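Local coordinates for 2-C-methyl-D-erythritol 4-phosphate cytidylyltransferase (Anaerococcus prevotii, PDB 4KT7), which probably catalyses the transfer of CMP from CTP to 2-C-methyl-D-erythritol 4-phosphate, releasing diphosphate, in the non-mevalonate route to isoprenoids, at residues A[120-124]-A[166-170]; A[131-137]-A[205-211]. All blocks are in the same frame, centred on the assembly; numbering follows the deposited sequence.

Contact 1: residues A[120-124]-A[166-170]; sequences LFLKT and QTPQA
The helical turn holding Leu120, Phe121 and Thr124 lies over Pro168 and Ala170 of strand 168-170, the two axes 8.6 Å apart at closest and running almost in the same direction, 19° from parallel. A cis peptide bond precedes Pro168, at a corner of the chain, and the proline ring projects at the helix. Three side chains of the helix meet it: Leu120 CD2 touches Pro168 CD at 3.9 Å, Phe121 CD1 meets Pro168 CG obliquely at 3.8 Å, and Thr124 OG1 comes within 3.4 Å of Pro168 CG. That hydroxyl turns back to its own helix and donates to Leu120 O at 2.7 Å, while Thr124 N reaches the same oxygen from the other face of its plane. With CG2 anti to the backbone N, Thr124 turns its methyl to the strand, 3.9 Å from Ala170 CB. Leu120 CD2 also rests against Gln166 OE1, which accepts from Asn215 ND2, while Gln166 NE2 hydrogen-bonds Glu212 O. This largely apolar helix-on-sheet interface belongs to the alpha/beta core: Phe121 also packs edge-to-face on His109 and against helix 39-48, strand 105-110 touches Pro168 through Leu107 and His109, and strand 133-139 flanks strand 168-172.

Contact 2: residues A[131-137]-A[205-211]; sequences NKAVITA and KVKVVHG
Ile135 N donates to Lys207 O at 2.8 Å with an N-H...O angle of 164°, and the same carbonyl oxygen also receives a CA-H...O contact from Val134 CA at 3.3 Å. Ile135 O on the facing strand, and Val209 O two residues along from Lys207, each accept one N-H (from Val209 and Ala137) and receive a CA-H...O contact (from Val208 and Thr136). Lys207 N to Ala133 O and Gly211 N to Ala137 O complete this parallel ladder. Before the ladder begins, a water bridges Lys132 N and Lys205 O.

Each sheet face has its own packing. On one, Ile135 crosses Val206 at about a right angle, CG2 to CG1 3.6 Å. On the other, Val134 CG1, anti to its own N (chi1 -178°), extends to Val209 CG2 at 3.7 Å, and Thr136 sends its methyl to Val209 CG1. Near the ladder's end, Ala137 CB lies 3.8 Å from Val208 CG1.

Asn131 lays its amide obliquely against the aliphatic start of Lys207, with ND2 3.6 Å from Lys207 CG. ND2 donates to Ala127 O, and OD1 hydrogen-bonds Tyr152 OH of the second subunit. Replacing Asn131 by alanine removes the amide, which would probably open a gap beside the Lys207 methylenes and leave Ala127 O and that tyrosine hydroxyl each without this partner. Beyond those methylenes, Lys207 NZ hydrogen-bonds Asp150 O of the second subunit, and the lysine makes a cation-pi contact with Tyr152 there. Strand 206-210 thus pairs with 133-137 while Val206 and Val208 also make backbone hydrogen bonds to the second subunit; Asn131 OD1 and Lys207 NZ add polar bonds there, probably with the lysine charge eased by carbonyl and ring.

Contacts 1 and 2 have centres about 8 Å apart and share one mixed sheet, in which strands 168-172 and 133-139 are neighbours. Ala170 O accepts from Val134 N at 2.8 Å, and Thr136 OG1 and Pro168 O form a probable hydrogen bond of 2.5 Å. Gln166 OE1 lies 3.2 Å from Gly211 CA. Helix 118-127 precedes strand 133-139 in the chain and packs on the sheet face that carries Val134 and Thr136: Val134 touches Thr124, and Thr136 touches Leu120 and Thr124. Contact 1 lies deeper, while contact 2 extends the sheet to strand 206-210 and the second subunit. A bound sodium ion lies about 4 Å from the Lys205 side chain.

Contact 1: residues A[120-124]-A[166-170]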
ATOM      1  N   LEU A 120      17.189   0.987 -10.706  1.00 19.08           N
ATOM      2  CA  LEU A 120      16.463   1.964  -9.917  1.00 16.53           C
ATOM      3  C   LEU A 120      17.423   2.928  -9.237  1.00 22.33           C
ATOM      4  O   LEU A 120      17.145   4.133  -9.128  1.00 20.53           O
ATOM      5  CB  LEU A 120      15.595   1.265  -8.870  1.00 19.64           C
ATOM      6  CG  LEU A 120      14.724   2.166  -8.010  1.00 23.21           C
ATOM      7  CD1 LEU A 120      13.774   2.953  -8.894  1.00 24.54           C
ATOM      8  CD2 LEU A 120      13.947   1.353  -6.960  1.00 16.60           C
ATOM      9  N   PHE A 121      18.548   2.402  -8.754  1.00 19.38           N
ATOM     10  CA  PHE A 121      19.578   3.270  -8.177  1.00 18.17           C
ATOM     11  C   PHE A 121      20.183   4.212  -9.209  1.00 20.04           C
ATOM     12  O   PHE A 121      20.414   5.384  -8.918  1.00 24.97           O
ATOM     13  CB  PHE A 121      20.689   2.437  -7.537  1.00 21.60           C
ATOM     14  CG  PHE A 121      20.259   1.736  -6.273  1.00 19.76           C
ATOM     15  CD1 PHE A 121      20.235   2.415  -5.065  1.00 18.78           C
ATOM     16  CD2 PHE A 121      19.881   0.398  -6.297  1.00 22.70           C
ATOM     17  CE1 PHE A 121      19.841   1.764  -3.884  1.00 18.01           C
ATOM     18  CE2 PHE A 121      19.487  -0.248  -5.134  1.00 23.11           C
ATOM     19  CZ  PHE A 121      19.468   0.441  -3.929  1.00 22.41           C
ATOM     20  N   LEU A 122      20.455   3.697 -10.405  1.00 19.76           N
ATOM     21  CA  LEU A 122      20.981   4.528 -11.492  1.00 17.88           C
ATOM     22  C   LEU A 122      19.981   5.610 -11.897  1.00 20.66           C
ATOM     23  O   LEU A 122      20.360   6.760 -12.137  1.00 21.76           O
ATOM     24  CB  LEU A 122      21.322   3.664 -12.703  1.00 21.64           C
ATOM     25  CG  LEU A 122      22.489   2.680 -12.522  1.00 33.55           C
ATOM     26  CD1 LEU A 122      22.713   1.828 -13.775  1.00 34.15           C
ATOM     27  CD2 LEU A 122      23.759   3.439 -12.167  1.00 32.75           C
ATOM     28  N   LYS A 123      18.698   5.254 -11.965  1.00 15.76           N
ATOM     29  CA  LYS A 123      17.668   6.230 -12.322  1.00 22.93           C
ATOM     30  C   LYS A 123      17.571   7.326 -11.283  1.00 24.82           C
ATOM     31  O   LYS A 123      17.360   8.501 -11.617  1.00 22.10           O
ATOM     32  CB  LYS A 123      16.308   5.549 -12.475  1.00 20.83           C
ATOM     33  CG  LYS A 123      16.164   4.771 -13.786  1.00 24.73           C
ATOM     34  CD  LYS A 123      15.097   3.675 -13.649  1.00 36.29           C
ATOM     35  CE  LYS A 123      13.734   4.266 -13.311  1.00 48.17           C
ATOM     36  NZ  LYS A 123      12.699   3.231 -12.950  1.00 53.70           N
ATOM     37  N   THR A 124      17.702   6.944 -10.017  1.00 20.87           N
ATOM     38  CA  THR A 124      17.654   7.918  -8.932  1.00 15.97           C
ATOM     39  C   THR A 124      18.866   8.843  -9.024  1.00 24.02           C
ATOM     40  O   THR A 124      18.737  10.060  -8.901  1.00 18.43           O
ATOM     41  CB  THR A 124      17.640   7.204  -7.575  1.00 17.77           C
ATOM     42  OG1 THR A 124      16.564   6.269  -7.567  1.00 21.74           O
ATOM     43  CG2 THR A 124      17.444   8.190  -6.440  1.00 24.99           C
ATOM     44  N   GLN A 166       9.047   4.879  -1.607  1.00 21.57           N
ATOM     45  CA  GLN A 166       9.923   3.812  -1.173  1.00 12.72           C
ATOM     46  C   GLN A 166      11.323   4.412  -1.038  1.00 24.19           C
ATOM     47  O   GLN A 166      11.468   5.610  -0.791  1.00 18.11           O
ATOM     48  CB  GLN A 166       9.860   2.620  -2.154  1.00 16.48           C
ATOM     49  CG  GLN A 166       9.888   2.975  -3.669  1.00 20.10           C
ATOM     50  CD  GLN A 166       9.734   1.752  -4.572  1.00 23.68           C
ATOM     51  OE1 GLN A 166      10.590   1.476  -5.428  1.00 25.11           O
ATOM     52  NE2 GLN A 166       8.635   1.016  -4.393  1.00 20.37           N
ATOM     53  N   THR A 167      12.355   3.594  -1.165  1.00 16.21           N
ATOM     54  CA  THR A 167      13.709   4.136  -1.262  1.00 14.95           C
ATOM     55  C   THR A 167      14.372   3.361  -2.388  1.00 16.23           C
ATOM     56  O   THR A 167      13.950   2.245  -2.681  1.00 18.61           O
ATOM     57  CB  THR A 167      14.491   4.011   0.061  1.00 21.70           C
ATOM     58  OG1 THR A 167      14.956   2.669   0.223  1.00 19.46           O
ATOM     59  CG2 THR A 167      13.635   4.425   1.260  1.00 21.50           C
ATOM     60  N   PRO A 168      15.425   3.911  -3.010  1.00 18.45           N
ATOM     61  CA  PRO A 168      16.250   5.068  -2.618  1.00 13.49           C
ATOM     62  C   PRO A 168      15.625   6.450  -2.794  1.00 16.91           C
ATOM     63  O   PRO A 168      14.584   6.637  -3.447  1.00 16.25           O
ATOM     64  CB  PRO A 168      17.466   4.950  -3.538  1.00 20.03           C
ATOM     65  CG  PRO A 168      16.909   4.330  -4.775  1.00 15.65           C
ATOM     66  CD  PRO A 168      15.911   3.296  -4.261  1.00 15.44           C
ATOM     67  N   GLN A 169      16.277   7.410  -2.147  1.00 14.73           N
ATOM     68  CA  GLN A 169      16.029   8.825  -2.316  1.00 14.55           C
ATOM     69  C   GLN A 169      17.434   9.403  -2.473  1.00 18.85           C
ATOM     70  O   GLN A 169      18.392   8.757  -2.071  1.00 17.33           O
ATOM     71  CB  GLN A 169      15.379   9.390  -1.047  1.00 13.27           C
ATOM     72  CG  GLN A 169      14.016   8.807  -0.709  1.00 25.69           C
ATOM     73  CD  GLN A 169      13.322   9.590   0.399  1.00 23.18           C
ATOM     74  OE1 GLN A 169      13.971  10.235   1.225  1.00 19.27           O
ATOM     75  NE2 GLN A 169      12.001   9.557   0.403  1.00 16.11           N
ATOM     76  N   ALA A 170      17.581  10.593  -3.045  1.00 12.29           N
ATOM     77  CA  ALA A 170      18.919  11.191  -3.117  1.00 12.10           C
ATOM     78  C   ALA A 170      18.850  12.717  -3.182  1.00 17.77           C
ATOM     79  O   ALA A 170      17.841  13.274  -3.620  1.00 20.67           O
ATOM     80  CB  ALA A 170      19.692  10.628  -4.329  1.00 13.87           C
TER

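Contact 2: residues A[131-137]-A[205-211]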
ATOM      1  N   ASN A 131      18.021  18.048 -10.597  1.00 20.82           N
ATOM      2  CA  ASN A 131      17.219  18.274  -9.401  1.00 19.29           C
ATOM      3  C   ASN A 131      18.089  18.113  -8.176  1.00 21.02           C
ATOM      4  O   ASN A 131      19.049  17.336  -8.196  1.00 20.08           O
ATOM      5  CB  ASN A 131      16.093  17.249  -9.334  1.00 18.80           C
ATOM      6  CG  ASN A 131      15.245  17.237 -10.590  1.00 28.37           C
ATOM      7  OD1 ASN A 131      14.401  18.115 -10.789  1.00 27.99           O
ATOM      8  ND2 ASN A 131      15.452  16.220 -11.439  1.00 22.97           N
ATOM      9  N   LYS A 132      17.747  18.805  -7.095  1.00 16.57           N
ATOM     10  CA  LYS A 132      18.544  18.683  -5.878  1.00 21.01           C
ATOM     11  C   LYS A 132      17.959  17.699  -4.884  1.00 22.54           C
ATOM     12  O   LYS A 132      18.592  17.387  -3.883  1.00 15.93           O
ATOM     13  CB  LYS A 132      18.802  20.064  -5.258  1.00 22.76           C
ATOM     14  CG  LYS A 132      19.589  20.977  -6.205  1.00 24.85           C
ATOM     15  CD  LYS A 132      20.285  22.119  -5.465  1.00 34.71           C
ATOM     16  CE  LYS A 132      21.412  22.682  -6.328  1.00 47.21           C
ATOM     17  NZ  LYS A 132      22.356  23.561  -5.564  1.00 59.57           N
ATOM     18  N   ALA A 133      16.756  17.200  -5.174  1.00 13.80           N
ATOM     19  CA  ALA A 133      16.138  16.178  -4.340  1.00 16.57           C
ATOM     20  C   ALA A 133      15.355  15.246  -5.241  1.00 18.38           C
ATOM     21  O   ALA A 133      14.684  15.700  -6.169  1.00 14.63           O
ATOM     22  CB  ALA A 133      15.221  16.812  -3.311  1.00 16.93           C
ATOM     23  N   VAL A 134      15.467  13.943  -4.976  1.00 13.55           N
ATOM     24  CA  VAL A 134      14.877  12.916  -5.820  1.00 13.71           C
ATOM     25  C   VAL A 134      14.337  11.824  -4.896  1.00 14.76           C
ATOM     26  O   VAL A 134      15.028  11.409  -3.975  1.00 12.01           O
ATOM     27  CB  VAL A 134      15.958  12.289  -6.724  1.00 22.19           C
ATOM     28  CG1 VAL A 134      15.350  11.238  -7.666  1.00 20.38           C
ATOM     29  CG2 VAL A 134      16.708  13.379  -7.536  1.00 18.77           C
ATOM     30  N   ILE A 135      13.107  11.362  -5.112  1.00 12.81           N
ATOM     31  CA  ILE A 135      12.617  10.206  -4.344  1.00 11.84           C
ATOM     32  C   ILE A 135      12.034   9.176  -5.283  1.00 16.41           C
ATOM     33  O   ILE A 135      11.668   9.511  -6.408  1.00 14.10           O
ATOM     34  CB  ILE A 135      11.526  10.607  -3.335  1.00 19.50           C
ATOM     35  CG1 ILE A 135      10.266  11.093  -4.065  1.00 18.77           C
ATOM     36  CG2 ILE A 135      12.037  11.712  -2.428  1.00 15.93           C
ATOM     37  CD1 ILE A 135       9.123  11.468  -3.111  1.00 16.81           C
ATOM     38  N   THR A 136      11.967   7.915  -4.846  1.00 12.50           N
ATOM     39  CA  THR A 136      11.352   6.863  -5.662  1.00 16.69           C
ATOM     40  C   THR A 136       9.950   6.619  -5.090  1.00 12.23           C
ATOM     41  O   THR A 136       9.778   6.651  -3.878  1.00 17.66           O
ATOM     42  CB  THR A 136      12.169   5.561  -5.611  1.00 16.14           C
ATOM     43  OG1 THR A 136      12.560   5.324  -4.255  1.00 21.48           O
ATOM     44  CG2 THR A 136      13.408   5.682  -6.455  1.00 16.39           C
ATOM     45  N   ALA A 137       8.959   6.369  -5.944  1.00 23.17           N
ATOM     46  CA  ALA A 137       7.581   6.197  -5.475  1.00 13.79           C
ATOM     47  C   ALA A 137       6.800   5.427  -6.525  1.00 19.38           C
ATOM     48  O   ALA A 137       7.227   5.365  -7.682  1.00 19.65           O
ATOM     49  CB  ALA A 137       6.926   7.579  -5.202  1.00  9.79           C
ATOM     50  N   LYS A 205      12.275  21.769  -5.973  1.00 20.04           N
ATOM     51  CA  LYS A 205      11.270  20.709  -6.098  1.00 22.42           C
ATOM     52  C   LYS A 205      11.846  19.299  -5.947  1.00 22.98           C
ATOM     53  O   LYS A 205      13.016  19.047  -6.270  1.00 23.67           O
ATOM     54  CB  LYS A 205      10.511  20.857  -7.426  1.00 31.77           C
ATOM     55  CG  LYS A 205       9.664  22.122  -7.505  1.00 35.17           C
ATOM     56  CD  LYS A 205       8.367  21.887  -8.290  1.00 42.60           C
ATOM     57  CE  LYS A 205       7.317  22.933  -7.908  1.00 47.34           C
ATOM     58  NZ  LYS A 205       6.170  23.032  -8.857  1.00 48.34           N
ATOM     59  N   VAL A 206      11.020  18.385  -5.433  1.00 18.53           N
ATOM     60  CA  VAL A 206      11.445  17.021  -5.200  1.00 19.31           C
ATOM     61  C   VAL A 206      11.002  16.203  -6.402  1.00 19.49           C
ATOM     62  O   VAL A 206       9.809  16.074  -6.664  1.00 19.67           O
ATOM     63  CB  VAL A 206      10.831  16.440  -3.895  1.00 14.69           C
ATOM     64  CG1 VAL A 206      11.347  15.002  -3.641  1.00 14.46           C
ATOM     65  CG2 VAL A 206      11.147  17.341  -2.716  1.00 18.61           C
ATOM     66  N   LYS A 207      11.967  15.669  -7.149  1.00 15.67           N
ATOM     67  CA  LYS A 207      11.663  14.912  -8.349  1.00 17.48           C
ATOM     68  C   LYS A 207      11.258  13.500  -7.978  1.00 17.79           C
ATOM     69  O   LYS A 207      11.866  12.864  -7.099  1.00 17.16           O
ATOM     70  CB  LYS A 207      12.879  14.869  -9.287  1.00 15.58           C
ATOM     71  CG  LYS A 207      12.640  14.124 -10.598  1.00 16.21           C
ATOM     72  CD  LYS A 207      11.718  14.949 -11.520  1.00 21.30           C
ATOM     73  CE  LYS A 207      11.184  14.106 -12.671  1.00 23.62           C
ATOM     74  NZ  LYS A 207      10.369  14.956 -13.594  1.00 23.97           N
ATOM     75  N   VAL A 208      10.244  12.977  -8.652  1.00 16.40           N
ATOM     76  CA  VAL A 208       9.803  11.630  -8.350  1.00 16.10           C
ATOM     77  C   VAL A 208      10.262  10.705  -9.457  1.00 18.61           C
ATOM     78  O   VAL A 208      10.077  11.000 -10.636  1.00 21.67           O
ATOM     79  CB  VAL A 208       8.275  11.566  -8.213  1.00 26.43           C
ATOM     80  CG1 VAL A 208       7.838  10.147  -7.917  1.00 17.74           C
ATOM     81  CG2 VAL A 208       7.800  12.514  -7.105  1.00 23.40           C
ATOM     82  N   VAL A 209      10.892   9.602  -9.081  1.00 20.15           N
ATOM     83  CA  VAL A 209      11.276   8.575 -10.040  1.00 20.74           C
ATOM     84  C   VAL A 209      10.368   7.376  -9.799  1.00 19.65           C
ATOM     85  O   VAL A 209      10.150   6.994  -8.644  1.00 18.56           O
ATOM     86  CB  VAL A 209      12.746   8.165  -9.811  1.00 17.59           C
ATOM     87  CG1 VAL A 209      13.043   6.798 -10.402  1.00 25.79           C
ATOM     88  CG2 VAL A 209      13.685   9.253 -10.365  1.00 19.21           C
ATOM     89  N   HIS A 210       9.825   6.794 -10.868  1.00 20.53           N
ATOM     90  CA  HIS A 210       9.016   5.581 -10.736  1.00 22.80           C
ATOM     91  C   HIS A 210       9.818   4.467 -10.073  1.00 30.57           C
ATOM     92  O   HIS A 210      10.898   4.079 -10.546  1.00 21.60           O
ATOM     93  CB  HIS A 210       8.499   5.095 -12.093  1.00 29.72           C
ATOM     94  CG  HIS A 210       7.458   5.986 -12.697  1.00 38.85           C
ATOM     95  ND1 HIS A 210       6.182   6.094 -12.183  1.00 43.70           N
ATOM     96  CD2 HIS A 210       7.498   6.800 -13.781  1.00 38.45           C
ATOM     97  CE1 HIS A 210       5.485   6.946 -12.918  1.00 46.13           C
ATOM     98  NE2 HIS A 210       6.260   7.387 -13.892  1.00 43.59           N
ATOM     99  N   GLY A 211       9.287   3.953  -8.969  1.00 27.30           N
ATOM    100  CA  GLY A 211       9.916   2.857  -8.267  1.00 25.67           C
ATOM    101  C   GLY A 211       9.410   1.513  -8.756  1.00 26.46           C
ATOM    102  O   GLY A 211       8.842   1.385  -9.850  1.00 23.12           O
TER
HETATM  103  O   HOH W   1      15.482  20.227  -7.246  1.00 25.72           O